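Local structure of R.MvaI (Kocuria varians, 2OA9) at residues 156-159 against 160-163; 193-196 against 197-201; 235-238 against 239-242. The protein acts as a monomeric restriction endonuclease that recognizes its DNA target sequence asymmetrically and binds metal ions. All coordinates share one frame; numbering follows the deposited sequence.

Contact 1 (156-159 against 160-163); sequences QNQL and DKKL
L159 meets L163, and N157 meets K161, one turn apart near the C-terminal end of helix 152-162. This is a local i to i+4 contact in an alpha-helix of this MvaI/BcnI-family endonuclease, a member of the PDDEXK clan. The helix is amphipathic here. L159 packs on F73 of strand 69-74 and on L193, and L163 lies against L193 and F190. Between themselves the two leucines run side by side, with L159 CD2 3.9 Å from L163 CG. D160 N donates to Q156 O at 2.9 Å, an ordinary helix bond. L163 is the first residue to leave helical backbone angles, but its N still donates to L159 O over 3.1 Å. Its side chain folds back over that same carbonyl, and L163 CG lies 3.3 Å from L159 O.

The polar side is different. The D160 carboxylate sits beside the Q156 side chain, its OD2 3.8 Å from Q156 CG. K162 is exposed, and its CB rests 3.1 Å from Q158 O. N157 has CG anti to its backbone N (chi1 174°), which brings the amide across the end of K161. The K161 chain bends at its last two torsions to reach it. K161 NZ then bonds N157 OD1 at 2.7 Å, in the carbonyl plane and on a lone pair, at 124° to the C=O.

Contact 2 (193-196 against 197-201); sequences LTVQ and SLCRG
S197 and T194 meet at the start of helix 195-204, where T194 is the N-cap. S197 N donates to T194 OG1 (3.0 Å, 153° at the hydrogen). The T194 hydroxyl sits between its own backbone N and carbonyl carbon (chi1 61°), which holds it over the first turn. S197 OG does not complete a direct capping box. A water lies between, 2.9 Å from S197 OG, and accepts from T194 N. S197 CB also touches L193 CD1.

L198 comes next. Its N donates to T194 O, the first i to i+4 bond of the helix. Its CD1 meets L193 CD2 at 4.2 Å, a hydrophobic staple across the cap. L72 of strand 69-74 touches both leucines.

C199 N bonds V195 O at 3.0 Å. Its SG packs against V195 CG2, on the side where V195 touches L155 and C199 touches F152, both of helix 152-162. The C199 side chain lies about 4 Å from that of I125, a calcium ligand in another structure of this protein.

R200 N bonds Q196 O at 2.9 Å. The R200 chain bends at chi3, and its NH2 makes a weak bond to S197 OG at 3.1 Å. G201 N closes the next turn on S197 O at 2.9 Å.

Contact 3 (235-238 against 239-242); sequences NMEK and LLEY. With CD (cadmium ion), chain E.
L239 and N235 meet at the tight end of this contact. L239 N donates to N235 O at 3.1 Å. The L239 side chain is buried and packs on I234 of strand 225-235. M236 is buried too, against A65 and E58, and E58 is a calcium ligand in another structure of this protein. N235 has a double task. Its OD1 accepts from K238 N in the carbonyl plane, on a lone pair (3.2 Å), and its ND2 is bonded to A66 O. E237 is also firmly held. It bends at CG (chi2 -82°), and this bend helps bring its carboxylate to a cadmium ion. OE1 of E237 is 2.4 Å and OE2 2.3 Å from the ion. Both oxygens bind it, and H62 ND1 from helix 62-66 is a further ligand. The same E237 OE1 lies 3.5 Å from L240 CD1, where the two side chains cross.

N235 is thus the N-cap of helix 236-242, the short helix that joins strand 225-235 to strand 244-248 in this PDDEXK-clan fold. The helix is weakly bonded. Beyond L239 its bonds reach back three residues, as in 3-10 turns. L240 N comes to E237 O from above the carbonyl plane, 50° out of it. E241 N does likewise at K238 O (2.9 Å). That oxygen also lies at the edge of the Y242 ring, near its plane, 3.5 Å from Y242 CD2. E241 CG lies over the rim of one ring face. The ring's hydroxyl is bonded to D206 and N204.

The outer side is looser and polar. E241 is exposed. Its chain is extended, and with D206 it forms another cadmium site. K238 NZ stays 4.8 Å from E241 OE1, too far for contact, and makes a long, weak ion pair with D206.

In the fold
Contact 2 is the most buried of the three and lies between the others, with its centre 12 Å from each. Contacts 1 and 3 are partly buried and do not touch each other. L193 joins all three: its backbone meets L159 and L163 of contact 1, and its CD1 meets Y242 O of contact 3. G201 CA packs on Y242 CE1 at 3.3 Å. Contacts 1 and 2 both pack on strand 69-74. Their chemistry follows their place: contact 1 ends a helix, with L159 buried and L163 partly so, and a lysine-amide bond outside, contact 2 starts one with a threonine cap, and contact 3 starts one with an asparagine cap and carries cadmium ligands.

Contact 1 (156-159 against 160-163)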
# COMPACT_ATOMS: atom_id res chain seq x y z
N GLN A 156 -11.02 -1.31 7.74
CA GLN A 156 -11.77 -2.20 6.88
C GLN A 156 -12.46 -1.47 5.73
O GLN A 156 -12.39 -1.91 4.58
CB GLN A 156 -12.82 -2.95 7.68
CG GLN A 156 -13.58 -3.96 6.86
CD GLN A 156 -13.64 -5.30 7.55
OE1 GLN A 156 -12.76 -6.12 7.35
NE2 GLN A 156 -14.65 -5.50 8.40
N ASN A 157 -13.05 -0.32 6.04
CA ASN A 157 -13.72 0.51 5.06
C ASN A 157 -12.73 1.03 4.02
O ASN A 157 -13.04 1.04 2.84
CB ASN A 157 -14.46 1.67 5.73
CG ASN A 157 -15.05 2.64 4.73
OD1 ASN A 157 -14.63 3.79 4.63
ND2 ASN A 157 -16.04 2.17 3.96
N GLN A 158 -11.53 1.44 4.44
CA GLN A 158 -10.50 1.88 3.52
C GLN A 158 -10.07 0.78 2.58
O GLN A 158 -9.90 0.99 1.36
CB GLN A 158 -9.27 2.36 4.30
CG GLN A 158 -9.49 3.67 4.96
CD GLN A 158 -9.79 4.74 3.94
OE1 GLN A 158 -8.95 5.04 3.09
NE2 GLN A 158 -11.02 5.26 3.96
N LEU A 159 -9.90 -0.41 3.14
CA LEU A 159 -9.51 -1.56 2.34
C LEU A 159 -10.59 -1.90 1.30
O LEU A 159 -10.28 -2.06 0.13
CB LEU A 159 -9.20 -2.78 3.21
CG LEU A 159 -7.93 -2.71 4.07
CD1 LEU A 159 -8.03 -3.78 5.13
CD2 LEU A 159 -6.63 -2.85 3.25
N ASP A 160 -11.84 -1.95 1.75
CA ASP A 160 -13.00 -2.16 0.88
C ASP A 160 -13.08 -1.13 -0.25
O ASP A 160 -13.41 -1.48 -1.38
CB ASP A 160 -14.31 -2.11 1.68
CG ASP A 160 -14.50 -3.30 2.62
OD1 ASP A 160 -13.81 -4.34 2.49
OD2 ASP A 160 -15.36 -3.27 3.53
N LYS A 161 -12.78 0.13 0.04
CA LYS A 161 -12.93 1.21 -0.93
C LYS A 161 -11.73 1.38 -1.84
O LYS A 161 -11.90 1.80 -2.99
CB LYS A 161 -13.15 2.55 -0.21
CG LYS A 161 -14.58 3.04 -0.12
CD LYS A 161 -14.61 4.51 0.32
CE LYS A 161 -14.16 4.70 1.76
NZ LYS A 161 -15.18 5.44 2.56
N LYS A 162 -10.52 1.07 -1.35
CA LYS A 162 -9.29 1.55 -1.96
C LYS A 162 -8.40 0.45 -2.53
O LYS A 162 -7.60 0.73 -3.41
CB LYS A 162 -8.45 2.42 -1.00
CG LYS A 162 -9.19 3.65 -0.46
CD LYS A 162 -9.85 4.42 -1.56
CE LYS A 162 -10.34 5.79 -1.09
NZ LYS A 162 -9.24 6.78 -1.10
N LEU A 163 -8.57 -0.79 -2.10
CA LEU A 163 -7.70 -1.86 -2.61
C LEU A 163 -7.95 -2.05 -4.08
O LEU A 163 -9.09 -1.96 -4.54
CB LEU A 163 -7.96 -3.18 -1.91
CG LEU A 163 -7.35 -3.43 -0.54
CD1 LEU A 163 -7.81 -4.79 -0.06
CD2 LEU A 163 -5.84 -3.35 -0.59

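Contact 2 (193-196 against 197-201)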
# COMPACT_ATOMS: atom_id res chain seq x y z
N LEU A 193 -6.89 -8.15 0.95
CA LEU A 193 -6.15 -8.07 2.22
C LEU A 193 -7.14 -7.77 3.32
O LEU A 193 -7.85 -6.78 3.22
CB LEU A 193 -5.09 -6.97 2.18
CG LEU A 193 -4.28 -6.70 3.45
CD1 LEU A 193 -3.32 -7.81 3.64
CD2 LEU A 193 -3.53 -5.36 3.30
N THR A 194 -7.16 -8.60 4.36
CA THR A 194 -8.07 -8.40 5.49
C THR A 194 -7.50 -7.41 6.49
O THR A 194 -6.29 -7.19 6.56
CB THR A 194 -8.34 -9.69 6.25
OG1 THR A 194 -7.11 -10.19 6.79
CG2 THR A 194 -8.87 -10.84 5.34
N VAL A 195 -8.38 -6.82 7.30
CA VAL A 195 -7.90 -5.96 8.37
C VAL A 195 -7.05 -6.74 9.37
O VAL A 195 -6.10 -6.22 9.89
CB VAL A 195 -9.05 -5.15 9.05
CG1 VAL A 195 -9.99 -6.06 9.80
CG2 VAL A 195 -8.45 -4.04 9.92
N GLN A 196 -7.38 -7.99 9.64
CA GLN A 196 -6.59 -8.81 10.56
C GLN A 196 -5.17 -9.01 10.04
O GLN A 196 -4.21 -8.94 10.80
CB GLN A 196 -7.26 -10.16 10.80
CG GLN A 196 -8.47 -10.07 11.68
CD GLN A 196 -9.70 -9.56 10.93
OE1 GLN A 196 -9.77 -9.63 9.69
NE2 GLN A 196 -10.67 -9.04 11.69
N SER A 197 -5.04 -9.24 8.73
CA SER A 197 -3.72 -9.44 8.14
C SER A 197 -2.94 -8.13 8.13
O SER A 197 -1.74 -8.10 8.37
CB SER A 197 -3.86 -9.95 6.72
OG SER A 197 -4.29 -11.28 6.66
N LEU A 198 -3.65 -7.04 7.88
CA LEU A 198 -3.05 -5.72 7.94
C LEU A 198 -2.44 -5.48 9.28
O LEU A 198 -1.31 -5.02 9.39
CB LEU A 198 -4.09 -4.65 7.62
CG LEU A 198 -3.65 -3.20 7.78
CD1 LEU A 198 -2.81 -2.83 6.60
CD2 LEU A 198 -4.83 -2.23 7.92
N CYS A 199 -3.21 -5.75 10.33
CA CYS A 199 -2.74 -5.52 11.68
C CYS A 199 -1.61 -6.47 12.06
O CYS A 199 -0.69 -6.04 12.74
CB CYS A 199 -3.89 -5.63 12.65
SG CYS A 199 -5.09 -4.26 12.50
N ARG A 200 -1.67 -7.73 11.63
CA ARG A 200 -0.54 -8.64 11.87
C ARG A 200 0.72 -8.11 11.20
O ARG A 200 1.80 -8.11 11.77
CB ARG A 200 -0.80 -10.07 11.37
CG ARG A 200 -1.84 -10.84 12.14
CD ARG A 200 -1.93 -12.32 11.65
NE ARG A 200 -2.31 -12.49 10.23
CZ ARG A 200 -1.47 -12.63 9.15
NH1 ARG A 200 -0.17 -12.65 9.27
NH2 ARG A 200 -1.95 -12.80 7.92
N GLY A 201 0.56 -7.58 10.01
CA GLY A 201 1.69 -7.05 9.28
C GLY A 201 2.34 -5.85 9.93
O GLY A 201 3.54 -5.73 9.90
O HOH W 1 -5.27 -11.08 3.95

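Contact 3 (235-238 against 239-242)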
# COMPACT_ATOMS: atom_id res chain seq x y z
N ASN A 235 6.06 -2.99 1.33
CA ASN A 235 6.86 -3.41 0.17
C ASN A 235 6.04 -4.34 -0.68
O ASN A 235 5.30 -5.20 -0.18
CB ASN A 235 8.12 -4.08 0.66
CG ASN A 235 8.92 -4.70 -0.45
OD1 ASN A 235 8.65 -5.77 -0.94
ND2 ASN A 235 9.98 -3.97 -0.85
N MET A 236 6.11 -4.18 -1.99
CA MET A 236 5.17 -4.85 -2.87
C MET A 236 5.37 -6.37 -2.86
O MET A 236 4.39 -7.13 -2.96
CB MET A 236 5.24 -4.30 -4.28
CG MET A 236 4.36 -4.99 -5.26
SD MET A 236 4.33 -4.15 -6.87
CE MET A 236 4.19 -2.47 -6.16
N GLU A 237 6.61 -6.84 -2.82
CA GLU A 237 6.81 -8.30 -2.66
C GLU A 237 6.24 -8.78 -1.38
O GLU A 237 5.63 -9.85 -1.31
CB GLU A 237 8.30 -8.71 -2.66
CG GLU A 237 8.93 -8.93 -3.99
CD GLU A 237 8.65 -10.30 -4.56
OE1 GLU A 237 7.52 -10.56 -4.90
OE2 GLU A 237 9.61 -11.09 -4.72
N LYS A 238 6.45 -8.00 -0.32
CA LYS A 238 5.99 -8.38 0.97
C LYS A 238 4.50 -8.57 1.04
O LYS A 238 3.99 -9.37 1.82
CB LYS A 238 6.43 -7.33 1.95
CG LYS A 238 6.44 -7.78 3.35
CD LYS A 238 7.52 -7.06 4.15
CE LYS A 238 8.95 -7.37 3.71
NZ LYS A 238 9.62 -8.44 4.49
N LEU A 239 3.76 -7.85 0.22
CA LEU A 239 2.31 -8.00 0.13
C LEU A 239 1.87 -9.43 -0.23
O LEU A 239 0.84 -9.90 0.27
CB LEU A 239 1.68 -6.95 -0.80
CG LEU A 239 0.16 -6.97 -0.89
CD1 LEU A 239 -0.51 -6.82 0.46
CD2 LEU A 239 -0.28 -5.84 -1.84
N LEU A 240 2.68 -10.19 -0.97
CA LEU A 240 2.40 -11.59 -1.27
C LEU A 240 2.45 -12.50 -0.06
O LEU A 240 1.95 -13.61 -0.10
CB LEU A 240 3.34 -12.14 -2.35
CG LEU A 240 3.35 -11.32 -3.66
CD1 LEU A 240 4.30 -11.91 -4.64
CD2 LEU A 240 1.92 -11.24 -4.27
N GLU A 241 3.02 -12.03 1.04
CA GLU A 241 2.96 -12.78 2.31
C GLU A 241 1.62 -12.64 3.01
O GLU A 241 1.14 -13.56 3.68
CB GLU A 241 4.08 -12.29 3.23
CG GLU A 241 4.03 -12.72 4.71
CD GLU A 241 5.16 -12.20 5.58
OE1 GLU A 241 6.15 -11.70 5.05
OE2 GLU A 241 5.06 -12.29 6.82
N TYR A 242 1.00 -11.48 2.86
CA TYR A 242 -0.21 -11.12 3.61
C TYR A 242 -1.54 -11.21 2.85
O TYR A 242 -2.58 -11.39 3.47
CB TYR A 242 -0.11 -9.69 4.15
CG TYR A 242 0.96 -9.60 5.20
CD1 TYR A 242 0.67 -9.85 6.54
CD2 TYR A 242 2.30 -9.34 4.87
CE1 TYR A 242 1.63 -9.84 7.49
CE2 TYR A 242 3.31 -9.30 5.83
CZ TYR A 242 2.96 -9.55 7.16
OH TYR A 242 3.90 -9.54 8.10
CD CD E . 8.29 -12.79 -5.43